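Local coordinates for protein proteolytically activated form of PPO4 Tyrosinase (Agaricus bisporus var. bisporus H97, PDB 4OUA) that catalyses the copper-dependent o-hydroxylation of monophenols and the oxidation of the resulting o-diphenols to o-quinones, the initial step of melanin synthesis, at residues A[3-8]-A[90-95]; A[53-58]-A[325-330]; A[58-63]-A[268-273]; A[63-68]-A[76-81]; A[83-88]-A[311-316]. All blocks are in the same frame, centred on the assembly; numbering follows the deposited sequence.

Overall arrangement
The five contacts cluster near one of the two copper ions of the tyrosinase active site. Contacts 1, 2 and 4 each supply a histidine ligand to it: H90, H56 and H81. Contact 2 is central, its centre about 5 Å from that of contact 4 and about 9 Å from those of contacts 1 and 3. A sodium ion joins contacts 2 and 3, taking carbonyl oxygens from both, and the two share L58. Contact 3 also reaches a copper ligand: A269 O lies 3.0 Å from H56 ND1, a probable hydrogen bond. Contact 5, about 12 Å from contacts 2 and 4 between centres, lies at the start of helix 86-109, which also carries contact 1.

Contact 1 of 5, residues A[3-8]-A[90-95]; sequences LATVGP and HRVYVS. With CU1 (copper (I) ion), chain C.
T5 of the N-terminal loop packs against V92 and S95 of helix 86-109 in a small, buried, largely apolar contact that lays the start of the chain over a helix of the copper-binding core. The methyl CG2 of T5 does the touching. It meets V92 CG2 at 3.7 Å, the two side chains crossing obliquely, and S95 CB at 4.0 Å. With chi1 at -61° the T5 methyl extends opposite the backbone N and reaches the helix, while OG1 stays beside that nitrogen. Further along the loop, G7 CA comes within 4.1 Å of S95 O. The S95 hydroxyl turns back into its own helix, with OG donating to R91 O at 2.8 Å. The helix contributes to the type-3 copper centre of the tyrosinase family: H90, two residues before V92, binds a copper ion through NE2 at 2.1 Å, and H56 and H81 complete the histidine set. Polar anchors flank the apolar patch. T5 O accepts from W336 NE1, and Q99 OE1, one helical turn beyond S95, receives both V6 N and G7 N. On the same helix R91 makes a salt bridge with D286 of helix 277-295.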
# COMPACT_ATOMS: atom_id res chain seq x y z
N LEU A 3 12.21 -0.66 15.66
CA LEU A 3 11.14 -1.56 15.24
C LEU A 3 11.45 -2.12 13.86
O LEU A 3 11.02 -1.57 12.85
CB LEU A 3 9.79 -0.84 15.24
CG LEU A 3 8.51 -1.67 15.29
CD1 LEU A 3 8.36 -2.54 14.04
CD2 LEU A 3 8.46 -2.52 16.55
N ALA A 4 12.21 -3.21 13.82
CA ALA A 4 12.61 -3.82 12.55
C ALA A 4 11.40 -4.33 11.77
O ALA A 4 10.43 -4.81 12.36
CB ALA A 4 13.60 -4.95 12.80
N THR A 5 11.46 -4.21 10.45
CA THR A 5 10.38 -4.68 9.59
C THR A 5 10.58 -6.15 9.23
O THR A 5 11.25 -6.48 8.24
CB THR A 5 10.28 -3.85 8.29
OG1 THR A 5 10.00 -2.49 8.62
CG2 THR A 5 9.18 -4.39 7.40
N VAL A 6 10.00 -7.04 10.04
CA VAL A 6 10.17 -8.47 9.85
C VAL A 6 8.96 -9.11 9.18
O VAL A 6 9.00 -10.28 8.80
CB VAL A 6 10.42 -9.18 11.20
CG1 VAL A 6 11.78 -8.78 11.76
CG2 VAL A 6 9.31 -8.85 12.18
N GLY A 7 7.89 -8.34 9.04
CA GLY A 7 6.67 -8.83 8.42
C GLY A 7 5.76 -9.53 9.40
O GLY A 7 6.12 -9.69 10.57
N PRO A 8 4.58 -9.96 8.94
CA PRO A 8 3.58 -10.61 9.79
C PRO A 8 4.03 -11.99 10.26
O PRO A 8 5.14 -12.42 9.95
CB PRO A 8 2.36 -10.72 8.87
CG PRO A 8 2.94 -10.77 7.50
CD PRO A 8 4.14 -9.87 7.54
N HIS A 90 8.52 0.18 -1.63
CA HIS A 90 7.10 0.14 -1.28
C HIS A 90 6.67 -1.27 -0.89
O HIS A 90 5.72 -1.44 -0.12
CB HIS A 90 6.25 0.66 -2.44
CG HIS A 90 6.35 2.14 -2.63
ND1 HIS A 90 7.46 2.75 -3.17
CD2 HIS A 90 5.48 3.14 -2.34
CE1 HIS A 90 7.27 4.06 -3.21
NE2 HIS A 90 6.08 4.32 -2.71
N ARG A 91 7.37 -2.28 -1.40
CA ARG A 91 7.09 -3.66 -1.04
C ARG A 91 7.29 -3.88 0.46
O ARG A 91 6.46 -4.50 1.12
CB ARG A 91 7.98 -4.63 -1.82
CG ARG A 91 8.11 -6.00 -1.18
CD ARG A 91 8.49 -7.05 -2.20
NE ARG A 91 7.39 -7.35 -3.11
CZ ARG A 91 7.47 -8.20 -4.13
NH1 ARG A 91 8.60 -8.85 -4.38
NH2 ARG A 91 6.41 -8.41 -4.90
N VAL A 92 8.39 -3.36 0.98
CA VAL A 92 8.71 -3.50 2.39
C VAL A 92 7.96 -2.46 3.21
O VAL A 92 7.83 -2.59 4.43
CB VAL A 92 10.23 -3.38 2.63
CG1 VAL A 92 10.73 -2.02 2.17
CG2 VAL A 92 10.57 -3.62 4.09
N TYR A 93 7.45 -1.43 2.54
CA TYR A 93 6.64 -0.40 3.20
C TYR A 93 5.30 -0.98 3.64
O TYR A 93 4.85 -0.75 4.76
CB TYR A 93 6.42 0.79 2.27
CG TYR A 93 5.75 1.98 2.93
CD1 TYR A 93 5.78 2.14 4.31
CD2 TYR A 93 5.07 2.93 2.18
CE1 TYR A 93 5.17 3.22 4.92
CE2 TYR A 93 4.46 4.01 2.78
CZ TYR A 93 4.51 4.15 4.15
OH TYR A 93 3.89 5.23 4.75
N VAL A 94 4.66 -1.73 2.74
CA VAL A 94 3.41 -2.40 3.07
C VAL A 94 3.65 -3.49 4.11
O VAL A 94 2.76 -3.83 4.88
CB VAL A 94 2.76 -3.02 1.82
CG1 VAL A 94 1.43 -3.67 2.17
CG2 VAL A 94 2.56 -1.96 0.74
N SER A 95 4.87 -4.02 4.13
CA SER A 95 5.23 -5.10 5.04
C SER A 95 5.22 -4.65 6.50
O SER A 95 4.73 -5.37 7.37
CB SER A 95 6.59 -5.67 4.68
OG SER A 95 6.59 -6.17 3.36
CU CU1 C . 5.31 6.24 -2.42
O HOH W 1 3.41 6.94 -3.73

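Contact 2 of 5, residues A[53-58]-A[325-330]; sequences SGIHGL and LEPFYE. With NA (sodium ion), chain E; CU1 (copper (I) ion), chain C.
I55 of the 53-58 segment meets P327 and F328 of a distant loop through purely apolar contacts. Its branch methyl CG2 lies 3.8 Å from P327 CD and 4.0 Å from P327 CG, and the side chains cross. Chi1 of -62° sets this methyl opposite the backbone N, on the side where the proline ring lies. F328 CZ is a looser neighbour, 4.5 Å from I55 CG2, approached obliquely. Within the loop, P327 CD sits over the centre of the F328 ring, and the same ring meets W89 edge-to-face, so proline, phenylalanine and tryptophan form one buried cluster.

Backbone hydrogen bonding shapes the loop. F328 N donates to L325 O at 2.8 Å, closing a turn with the cis proline P327 in its third place, as in type VI turns. Metal coordination governs the other segment. G54 O and G57 O bind a sodium ion at 2.0 and 2.3 Å, with P59 O and two waters as its further ligands, and between these two glycines H56 turns its ring to a copper ion, NE2 at 2.1 Å. H56, with H81 and H90, forms one three-histidine copper site of the type-3 dicopper centre of tyrosinases.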
# COMPACT_ATOMS: atom_id res chain seq x y z
N SER A 53 2.04 5.98 8.33
CA SER A 53 1.75 6.72 7.11
C SER A 53 2.69 7.91 6.98
O SER A 53 2.99 8.37 5.87
CB SER A 53 0.30 7.20 7.10
OG SER A 53 -0.60 6.11 7.08
N GLY A 54 3.16 8.40 8.12
CA GLY A 54 4.08 9.53 8.15
C GLY A 54 5.41 9.20 7.51
O GLY A 54 6.14 10.10 7.10
N ILE A 55 5.73 7.92 7.41
CA ILE A 55 6.98 7.49 6.79
C ILE A 55 7.04 7.91 5.33
O ILE A 55 8.08 8.37 4.85
CB ILE A 55 7.16 5.96 6.87
CG1 ILE A 55 7.23 5.51 8.33
CG2 ILE A 55 8.41 5.53 6.12
CD1 ILE A 55 7.30 4.01 8.50
N HIS A 56 5.92 7.77 4.63
CA HIS A 56 5.84 8.09 3.21
C HIS A 56 6.26 9.53 2.92
O HIS A 56 7.24 9.77 2.22
CB HIS A 56 4.42 7.84 2.69
CG HIS A 56 4.32 7.77 1.20
ND1 HIS A 56 3.91 8.84 0.43
CD2 HIS A 56 4.56 6.76 0.34
CE1 HIS A 56 3.91 8.49 -0.84
NE2 HIS A 56 4.30 7.23 -0.93
N GLY A 57 5.52 10.48 3.48
CA GLY A 57 5.81 11.89 3.27
C GLY A 57 6.01 12.64 4.58
O GLY A 57 6.90 12.30 5.36
N LEU A 58 5.19 13.65 4.81
CA LEU A 58 5.23 14.40 6.07
C LEU A 58 4.75 13.54 7.23
O LEU A 58 3.91 12.65 7.05
CB LEU A 58 4.38 15.67 5.97
CG LEU A 58 4.93 16.79 5.09
CD1 LEU A 58 3.89 17.89 4.93
CD2 LEU A 58 6.21 17.35 5.68
N LEU A 325 17.24 0.31 2.32
CA LEU A 325 15.88 0.82 2.17
C LEU A 325 15.34 1.37 3.48
O LEU A 325 14.47 0.78 4.10
CB LEU A 325 14.97 -0.29 1.63
CG LEU A 325 15.34 -0.84 0.26
CD1 LEU A 325 14.54 -2.09 -0.07
CD2 LEU A 325 15.14 0.23 -0.81
N GLU A 326 15.87 2.52 3.89
CA GLU A 326 15.43 3.20 5.11
C GLU A 326 13.94 3.54 5.04
O GLU A 326 13.43 3.86 3.97
CB GLU A 326 16.24 4.48 5.33
CG GLU A 326 17.68 4.24 5.73
CD GLU A 326 17.82 3.83 7.18
OE1 GLU A 326 16.99 4.25 8.01
OE2 GLU A 326 18.76 3.07 7.49
N PRO A 327 13.24 3.46 6.19
CA PRO A 327 13.80 2.98 7.46
C PRO A 327 13.43 1.53 7.75
O PRO A 327 13.08 1.21 8.89
CB PRO A 327 13.15 3.92 8.47
CG PRO A 327 11.78 4.16 7.89
CD PRO A 327 11.92 4.07 6.37
N PHE A 328 13.51 0.68 6.74
CA PHE A 328 13.10 -0.72 6.89
C PHE A 328 14.30 -1.62 7.15
O PHE A 328 15.22 -1.70 6.34
CB PHE A 328 12.35 -1.18 5.64
CG PHE A 328 11.22 -0.27 5.23
CD1 PHE A 328 10.07 -0.20 5.98
CD2 PHE A 328 11.33 0.52 4.10
CE1 PHE A 328 9.03 0.64 5.62
CE2 PHE A 328 10.30 1.36 3.73
CZ PHE A 328 9.15 1.42 4.48
N TYR A 329 14.28 -2.31 8.29
CA TYR A 329 15.40 -3.14 8.71
C TYR A 329 15.03 -4.61 8.87
O TYR A 329 13.99 -4.94 9.44
CB TYR A 329 15.98 -2.61 10.03
CG TYR A 329 16.91 -1.43 9.86
CD1 TYR A 329 16.41 -0.18 9.51
CD2 TYR A 329 18.27 -1.55 10.08
CE1 TYR A 329 17.25 0.91 9.36
CE2 TYR A 329 19.12 -0.47 9.93
CZ TYR A 329 18.61 0.75 9.57
OH TYR A 329 19.45 1.83 9.43
N GLU A 330 15.90 -5.48 8.38
CA GLU A 330 15.73 -6.92 8.54
C GLU A 330 15.87 -7.30 10.01
O GLU A 330 15.10 -8.10 10.54
CB GLU A 330 16.75 -7.69 7.70
CG GLU A 330 16.81 -7.25 6.25
CD GLU A 330 17.92 -7.95 5.48
OE1 GLU A 330 18.17 -7.56 4.32
OE2 GLU A 330 18.54 -8.88 6.04
NA NA E . 7.86 11.23 7.14
CU CU1 C . 5.31 6.24 -2.42
O HOH W 1 3.41 6.94 -3.73
O HOH W 2 8.67 9.60 8.67
O HOH W 3 9.95 11.23 6.53

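Contact 3 of 5, residues A[58-63]-A[268-273]; sequences LPFTPW and HALFAA. With NA (sodium ion), chain E.
L58 and F60 of the 58-63 loop close around L270 and F271, joining two irregular loops of the tyrosinase central domain; the first loop holds a cis peptide before P59 and an inverse gamma turn centred on F60. One backbone hydrogen bond pins them: L58 N donates to L270 O at 3.2 Å with an N-H...O angle of 148°. Around it the side chains pack. L58 CG rests 4.0 Å from L270 CB, and its methyl CD1 reaches F271 CZ at 3.6 Å, these two side chains lying side by side and pointing the same way. The other methyl, L58 CD2, covers one face of the F60 ring. L270 CD2 comes instead to the edge of that ring, near its plane, 3.7 Å from F60 CE1. The F60 ring thus has a leucine methyl over one face and another at its edge.

In the next shell, H268 bonds back onto its own loop. Its ND1 accepts L270 N at 3.1 Å almost exactly in the imidazole plane, while F271 CD2 covers part of one imidazole face. F271 is gripped in turn by a stack with F183 and edge-to-face meetings with F177 and Y180. On the first loop, P59 O coordinates the sodium ion at 2.1 Å. One of the waters on that ion donates a hydrogen bond to T61 O, 2.8 Å from the water oxygen.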
# COMPACT_ATOMS: atom_id res chain seq x y z
N LEU A 58 5.19 13.65 4.81
CA LEU A 58 5.23 14.40 6.07
C LEU A 58 4.75 13.54 7.23
O LEU A 58 3.91 12.65 7.05
CB LEU A 58 4.38 15.67 5.97
CG LEU A 58 4.93 16.79 5.09
CD1 LEU A 58 3.89 17.89 4.93
CD2 LEU A 58 6.21 17.35 5.68
N PRO A 59 5.28 13.80 8.43
CA PRO A 59 6.30 14.82 8.66
C PRO A 59 7.68 14.35 8.23
O PRO A 59 7.90 13.16 8.04
CB PRO A 59 6.25 15.03 10.17
CG PRO A 59 5.83 13.70 10.70
CD PRO A 59 4.87 13.13 9.69
N PHE A 60 8.61 15.29 8.06
CA PHE A 60 9.97 14.94 7.67
C PHE A 60 10.81 14.58 8.88
O PHE A 60 11.73 15.30 9.25
CB PHE A 60 10.62 16.09 6.90
CG PHE A 60 9.91 16.43 5.62
CD1 PHE A 60 9.10 15.51 4.99
CD2 PHE A 60 10.07 17.68 5.04
CE1 PHE A 60 8.45 15.82 3.81
CE2 PHE A 60 9.43 18.00 3.86
CZ PHE A 60 8.62 17.07 3.24
N THR A 61 10.49 13.45 9.50
CA THR A 61 11.21 12.99 10.69
C THR A 61 11.58 11.51 10.58
O THR A 61 10.87 10.74 9.93
CB THR A 61 10.37 13.20 11.97
OG1 THR A 61 9.15 12.45 11.87
CG2 THR A 61 10.04 14.67 12.16
N PRO A 62 12.69 11.12 11.22
CA PRO A 62 13.15 9.73 11.26
C PRO A 62 12.13 8.81 11.93
O PRO A 62 11.46 9.22 12.88
CB PRO A 62 14.44 9.80 12.09
CG PRO A 62 14.86 11.23 12.01
CD PRO A 62 13.60 12.02 11.95
N TRP A 63 12.00 7.58 11.44
CA TRP A 63 11.03 6.64 11.99
C TRP A 63 11.70 5.45 12.68
O TRP A 63 12.44 4.69 12.05
CB TRP A 63 10.09 6.14 10.90
CG TRP A 63 9.06 5.17 11.39
CD1 TRP A 63 7.85 5.48 11.94
CD2 TRP A 63 9.15 3.74 11.39
NE1 TRP A 63 7.18 4.33 12.28
CE2 TRP A 63 7.96 3.25 11.95
CE3 TRP A 63 10.13 2.83 10.96
CZ2 TRP A 63 7.71 1.88 12.09
CZ3 TRP A 63 9.88 1.48 11.10
CH2 TRP A 63 8.68 1.02 11.67
N HIS A 268 -1.34 13.95 -3.38
CA HIS A 268 -0.19 14.68 -2.87
C HIS A 268 0.72 13.72 -2.10
O HIS A 268 0.33 13.18 -1.07
CB HIS A 268 -0.64 15.84 -1.97
CG HIS A 268 0.41 16.89 -1.78
ND1 HIS A 268 1.64 16.63 -1.21
CD2 HIS A 268 0.40 18.21 -2.08
CE1 HIS A 268 2.35 17.75 -1.18
NE2 HIS A 268 1.62 18.72 -1.70
N ALA A 269 1.93 13.53 -2.61
CA ALA A 269 2.85 12.54 -2.06
C ALA A 269 3.17 12.77 -0.58
O ALA A 269 3.58 11.85 0.13
CB ALA A 269 4.14 12.52 -2.86
N LEU A 270 2.96 14.00 -0.11
CA LEU A 270 3.27 14.34 1.27
C LEU A 270 2.13 13.99 2.22
O LEU A 270 2.30 14.03 3.44
CB LEU A 270 3.61 15.83 1.39
CG LEU A 270 4.82 16.33 0.60
CD1 LEU A 270 5.00 17.83 0.77
CD2 LEU A 270 6.09 15.58 1.02
N PHE A 271 0.97 13.65 1.66
CA PHE A 271 -0.21 13.37 2.48
C PHE A 271 -0.94 12.10 2.05
O PHE A 271 -1.87 11.66 2.72
CB PHE A 271 -1.18 14.56 2.42
CG PHE A 271 -0.58 15.86 2.89
CD1 PHE A 271 -0.53 16.17 4.24
CD2 PHE A 271 -0.10 16.78 1.98
CE1 PHE A 271 0.01 17.36 4.67
CE2 PHE A 271 0.45 17.98 2.40
CZ PHE A 271 0.50 18.27 3.75
N ALA A 272 -0.51 11.52 0.93
CA ALA A 272 -1.22 10.39 0.33
C ALA A 272 -1.30 9.18 1.26
O ALA A 272 -2.31 8.46 1.26
CB ALA A 272 -0.55 10.00 -0.98
N ALA A 273 -0.26 8.95 2.04
CA ALA A 273 -0.19 7.78 2.91
C ALA A 273 -1.24 7.82 4.01
O ALA A 273 -1.68 6.77 4.49
CB ALA A 273 1.20 7.66 3.51
NA NA E . 7.86 11.23 7.14
O HOH W 2 8.67 9.60 8.67
O HOH W 3 9.95 11.23 6.53

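Contact 4 of 5, residues A[63-68]-A[76-81]; sequences WAKPKD and SGYCTH. With CU1 (copper (I) ion), chain C.
W63 and Y78 meet within the long loop that runs from helix 49-54 to helix 86-109 and delivers the copper ligand H81. The contact is made by the phenol end of Y78. Its OH accepts a weak hydrogen bond from W63 N at 3.4 Å, with an N-H...O angle of 154°, and the nitrogen approaches at the ring edge, close to the ring plane. Beside it, Y78 CE2 lies 4.1 Å from W63 CB. Only CB of the tryptophan side chain comes near the tyrosine, since CG stands opposite the backbone N (chi1 180°) and carries the indole off in another direction. There NE1 donates to Y46 O, the Y46 ring meets the indole edge-to-face, and A64 CB covers part of one indole face. K65 adds its aliphatic stem, CG being 4.3 Å from Y78 OH, while the charged end moves on to a salt bridge with E326 and a hydrogen bond with the acetylated serine at position 1.

Y78 thus bridges the two arms of the loop, by a weak bond, just before a feature known from fungal tyrosinases, the cysteine-histidine thioether: C79 SG is bonded to H81 CE1 at 1.8 Å. The link ties the imidazole of H81 to C79, two residues earlier, and should restrain its rotation. H81 NE2 coordinates the copper ion at 2.1 Å, together with H56 and H90. At its root Y78 is held as well, its backbone paired with I55, and its side chain rests on W89 of helix 86-109 and on M311.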
# COMPACT_ATOMS: atom_id res chain seq x y z
N TRP A 63 12.00 7.58 11.44
CA TRP A 63 11.03 6.64 11.99
C TRP A 63 11.70 5.45 12.68
O TRP A 63 12.44 4.69 12.05
CB TRP A 63 10.09 6.14 10.90
CG TRP A 63 9.06 5.17 11.39
CD1 TRP A 63 7.85 5.48 11.94
CD2 TRP A 63 9.15 3.74 11.39
NE1 TRP A 63 7.18 4.33 12.28
CE2 TRP A 63 7.96 3.25 11.95
CE3 TRP A 63 10.13 2.83 10.96
CZ2 TRP A 63 7.71 1.88 12.09
CZ3 TRP A 63 9.88 1.48 11.10
CH2 TRP A 63 8.68 1.02 11.67
N ALA A 64 11.43 5.30 13.98
CA ALA A 64 11.97 4.20 14.77
C ALA A 64 13.49 4.14 14.71
O ALA A 64 14.08 3.07 14.56
CB ALA A 64 11.37 2.88 14.30
N LYS A 65 14.13 5.30 14.82
CA LYS A 65 15.58 5.38 14.78
C LYS A 65 16.15 5.50 16.19
O LYS A 65 15.60 6.21 17.03
CB LYS A 65 16.03 6.57 13.93
CG LYS A 65 15.47 6.57 12.52
CD LYS A 65 15.88 5.32 11.75
CE LYS A 65 17.38 5.24 11.58
NZ LYS A 65 17.80 4.01 10.86
N PRO A 66 17.26 4.78 16.45
CA PRO A 66 17.99 4.81 17.72
C PRO A 66 18.37 6.22 18.15
O PRO A 66 18.36 7.14 17.33
CB PRO A 66 19.24 3.98 17.43
CG PRO A 66 18.80 3.03 16.36
CD PRO A 66 17.83 3.80 15.51
N LYS A 67 18.70 6.39 19.43
CA LYS A 67 18.98 7.70 20.00
C LYS A 67 20.11 8.44 19.28
O LYS A 67 19.95 9.59 18.87
CB LYS A 67 19.31 7.58 21.49
N ASP A 68 21.25 7.77 19.14
CA ASP A 68 22.44 8.41 18.59
C ASP A 68 22.69 8.05 17.13
O ASP A 68 23.84 7.82 16.72
CB ASP A 68 23.67 8.06 19.43
CG ASP A 68 23.92 6.57 19.50
OD1 ASP A 68 24.47 6.11 20.52
OD2 ASP A 68 23.57 5.85 18.54
N SER A 76 13.16 15.16 4.02
CA SER A 76 12.03 14.95 3.13
C SER A 76 11.33 13.65 3.50
O SER A 76 11.60 13.07 4.56
CB SER A 76 12.48 14.92 1.67
OG SER A 76 11.38 14.72 0.80
N GLY A 77 10.44 13.18 2.64
CA GLY A 77 9.75 11.92 2.86
C GLY A 77 10.71 10.75 2.73
O GLY A 77 11.86 10.92 2.34
N TYR A 78 10.23 9.56 3.08
CA TYR A 78 11.03 8.35 2.95
C TYR A 78 10.81 7.68 1.59
O TYR A 78 11.73 7.08 1.03
CB TYR A 78 10.70 7.35 4.06
CG TYR A 78 11.58 7.44 5.28
CD1 TYR A 78 12.94 7.19 5.21
CD2 TYR A 78 11.04 7.76 6.52
CE1 TYR A 78 13.75 7.26 6.33
CE2 TYR A 78 11.84 7.83 7.65
CZ TYR A 78 13.19 7.58 7.55
OH TYR A 78 13.98 7.66 8.67
N CYS A 79 9.59 7.80 1.08
CA CYS A 79 9.19 7.08 -0.13
C CYS A 79 10.08 7.42 -1.32
O CYS A 79 10.46 8.57 -1.52
CB CYS A 79 7.72 7.38 -0.48
SG CYS A 79 7.39 9.07 -1.02
N THR A 80 10.41 6.39 -2.09
CA THR A 80 11.26 6.54 -3.26
C THR A 80 10.41 6.63 -4.52
O THR A 80 9.70 5.69 -4.87
CB THR A 80 12.25 5.37 -3.38
OG1 THR A 80 11.51 4.15 -3.49
CG2 THR A 80 13.15 5.31 -2.16
N HIS A 81 10.50 7.77 -5.20
CA HIS A 81 9.69 8.01 -6.39
C HIS A 81 10.55 8.51 -7.53
O HIS A 81 11.51 9.25 -7.32
CB HIS A 81 8.57 9.00 -6.08
CG HIS A 81 7.75 8.63 -4.87
ND1 HIS A 81 7.86 9.29 -3.67
CD2 HIS A 81 6.82 7.67 -4.69
CE1 HIS A 81 7.03 8.75 -2.80
NE2 HIS A 81 6.39 7.76 -3.39
CU CU1 C . 5.31 6.24 -2.42
O HOH W 1 3.41 6.94 -3.73

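Contact 5 of 5, residues A[83-88]-A[311-316]; sequences QVLFPT and MGFAPG
F313 reaches from the 311-316 loop to L85 and Q83, at the turn that leads into helix 86-109. Its CB already points toward that turn, and the ring leaves it on the side opposite the carbonyl carbon (chi1 -46°), which carries the aromatic group across the gap between the backbones. Along one side of the ring the partners follow in order. CD2 passes the amide oxygen of Q83, OE1, at a loose 4.5 Å. CE2, the next atom out, meets the methyl CD1 of L85 at 3.5 Å, and CZ at the far end lies 3.8 Å from the same methyl. Both approaches are oblique to the ring, and the two side chains cross at about a right angle. L85 offers CD1 because its own chain is stretched out, CD1 standing opposite CA at a chi2 of -173°. The same methyl also lies near L325 CD2, and L319 of strand 318-319 touches Q83, L85 and F313 alike.

The turn beneath these residues is of type I, from Q83 to F86, closed by F86 N donating to Q83 O at 3.2 Å. From the last residue of the turn, F86 O accepts the ND1 hydrogen of H90, a second-shell bond consistent with orienting this copper ligand, and the F86 ring also meets H250 of the other copper site. No hydrogen bond or charge pair bridges the two segments. The direct contact is therefore van der Waals in nature, chiefly a leucine methyl against an aromatic ring, while the hydrogen bonds named here lie within the turn or run to other parts of the fold.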
# COMPACT_ATOMS: atom_id res chain seq x y z
N GLN A 83 12.55 6.80 -9.20
CA GLN A 83 13.84 6.14 -9.12
C GLN A 83 13.70 4.62 -9.14
O GLN A 83 12.61 4.08 -8.95
CB GLN A 83 14.59 6.58 -7.86
CG GLN A 83 13.71 6.65 -6.63
CD GLN A 83 14.51 6.58 -5.35
OE1 GLN A 83 15.37 5.71 -5.19
NE2 GLN A 83 14.24 7.48 -4.42
N VAL A 84 14.82 3.93 -9.36
CA VAL A 84 14.82 2.48 -9.54
C VAL A 84 14.34 1.70 -8.32
O VAL A 84 13.98 0.53 -8.43
CB VAL A 84 16.23 1.97 -9.91
CG1 VAL A 84 16.60 2.40 -11.32
CG2 VAL A 84 17.25 2.46 -8.90
N LEU A 85 14.32 2.35 -7.16
CA LEU A 85 13.99 1.67 -5.91
C LEU A 85 12.50 1.72 -5.58
O LEU A 85 12.08 1.20 -4.54
CB LEU A 85 14.79 2.27 -4.75
CG LEU A 85 16.30 2.06 -4.79
CD1 LEU A 85 16.93 2.54 -3.51
CD2 LEU A 85 16.63 0.59 -5.04
N PHE A 86 11.71 2.34 -6.45
CA PHE A 86 10.28 2.54 -6.19
C PHE A 86 9.56 1.24 -5.82
O PHE A 86 8.91 1.16 -4.78
CB PHE A 86 9.59 3.18 -7.39
CG PHE A 86 8.09 3.21 -7.28
CD1 PHE A 86 7.46 4.17 -6.51
CD2 PHE A 86 7.32 2.27 -7.94
CE1 PHE A 86 6.08 4.19 -6.40
CE2 PHE A 86 5.94 2.29 -7.84
CZ PHE A 86 5.32 3.25 -7.06
N PRO A 87 9.67 0.21 -6.68
CA PRO A 87 8.98 -1.05 -6.42
C PRO A 87 9.40 -1.72 -5.11
O PRO A 87 8.54 -2.15 -4.34
CB PRO A 87 9.38 -1.92 -7.62
CG PRO A 87 9.72 -0.94 -8.69
CD PRO A 87 10.36 0.21 -7.98
N THR A 88 10.70 -1.81 -4.86
CA THR A 88 11.20 -2.54 -3.69
C THR A 88 10.95 -1.79 -2.39
O THR A 88 10.63 -2.42 -1.37
CB THR A 88 12.71 -2.83 -3.81
OG1 THR A 88 13.43 -1.60 -3.99
CG2 THR A 88 12.98 -3.75 -4.99
N MET A 311 14.43 10.98 2.24
CA MET A 311 15.19 11.04 3.48
C MET A 311 16.23 9.91 3.55
O MET A 311 17.07 9.88 4.44
CB MET A 311 14.25 11.00 4.69
CG MET A 311 14.93 10.98 6.07
SD MET A 311 13.78 10.95 7.47
CE MET A 311 13.35 12.70 7.61
N GLY A 312 16.17 8.98 2.60
CA GLY A 312 17.15 7.91 2.54
C GLY A 312 18.31 8.31 1.64
O GLY A 312 19.47 8.02 1.94
N PHE A 313 18.00 8.98 0.54
CA PHE A 313 19.01 9.37 -0.43
C PHE A 313 18.85 10.81 -0.89
O PHE A 313 17.76 11.22 -1.30
CB PHE A 313 18.96 8.44 -1.65
CG PHE A 313 18.87 6.99 -1.30
CD1 PHE A 313 19.98 6.29 -0.88
CD2 PHE A 313 17.66 6.32 -1.41
CE1 PHE A 313 19.89 4.94 -0.56
CE2 PHE A 313 17.56 4.98 -1.09
CZ PHE A 313 18.68 4.29 -0.67
N ALA A 314 19.93 11.58 -0.83
CA ALA A 314 19.94 12.94 -1.34
C ALA A 314 19.98 12.92 -2.87
O ALA A 314 20.45 11.94 -3.46
CB ALA A 314 21.11 13.72 -0.78
N PRO A 315 19.51 13.99 -3.51
CA PRO A 315 19.44 14.07 -4.97
C PRO A 315 20.82 13.96 -5.62
O PRO A 315 21.71 14.75 -5.32
CB PRO A 315 18.83 15.45 -5.23
CG PRO A 315 19.12 16.23 -3.99
CD PRO A 315 19.06 15.24 -2.87
N GLY A 316 20.99 12.97 -6.50
CA GLY A 316 22.25 12.77 -7.18
C GLY A 316 22.96 11.51 -6.73
O GLY A 316 23.90 11.04 -7.39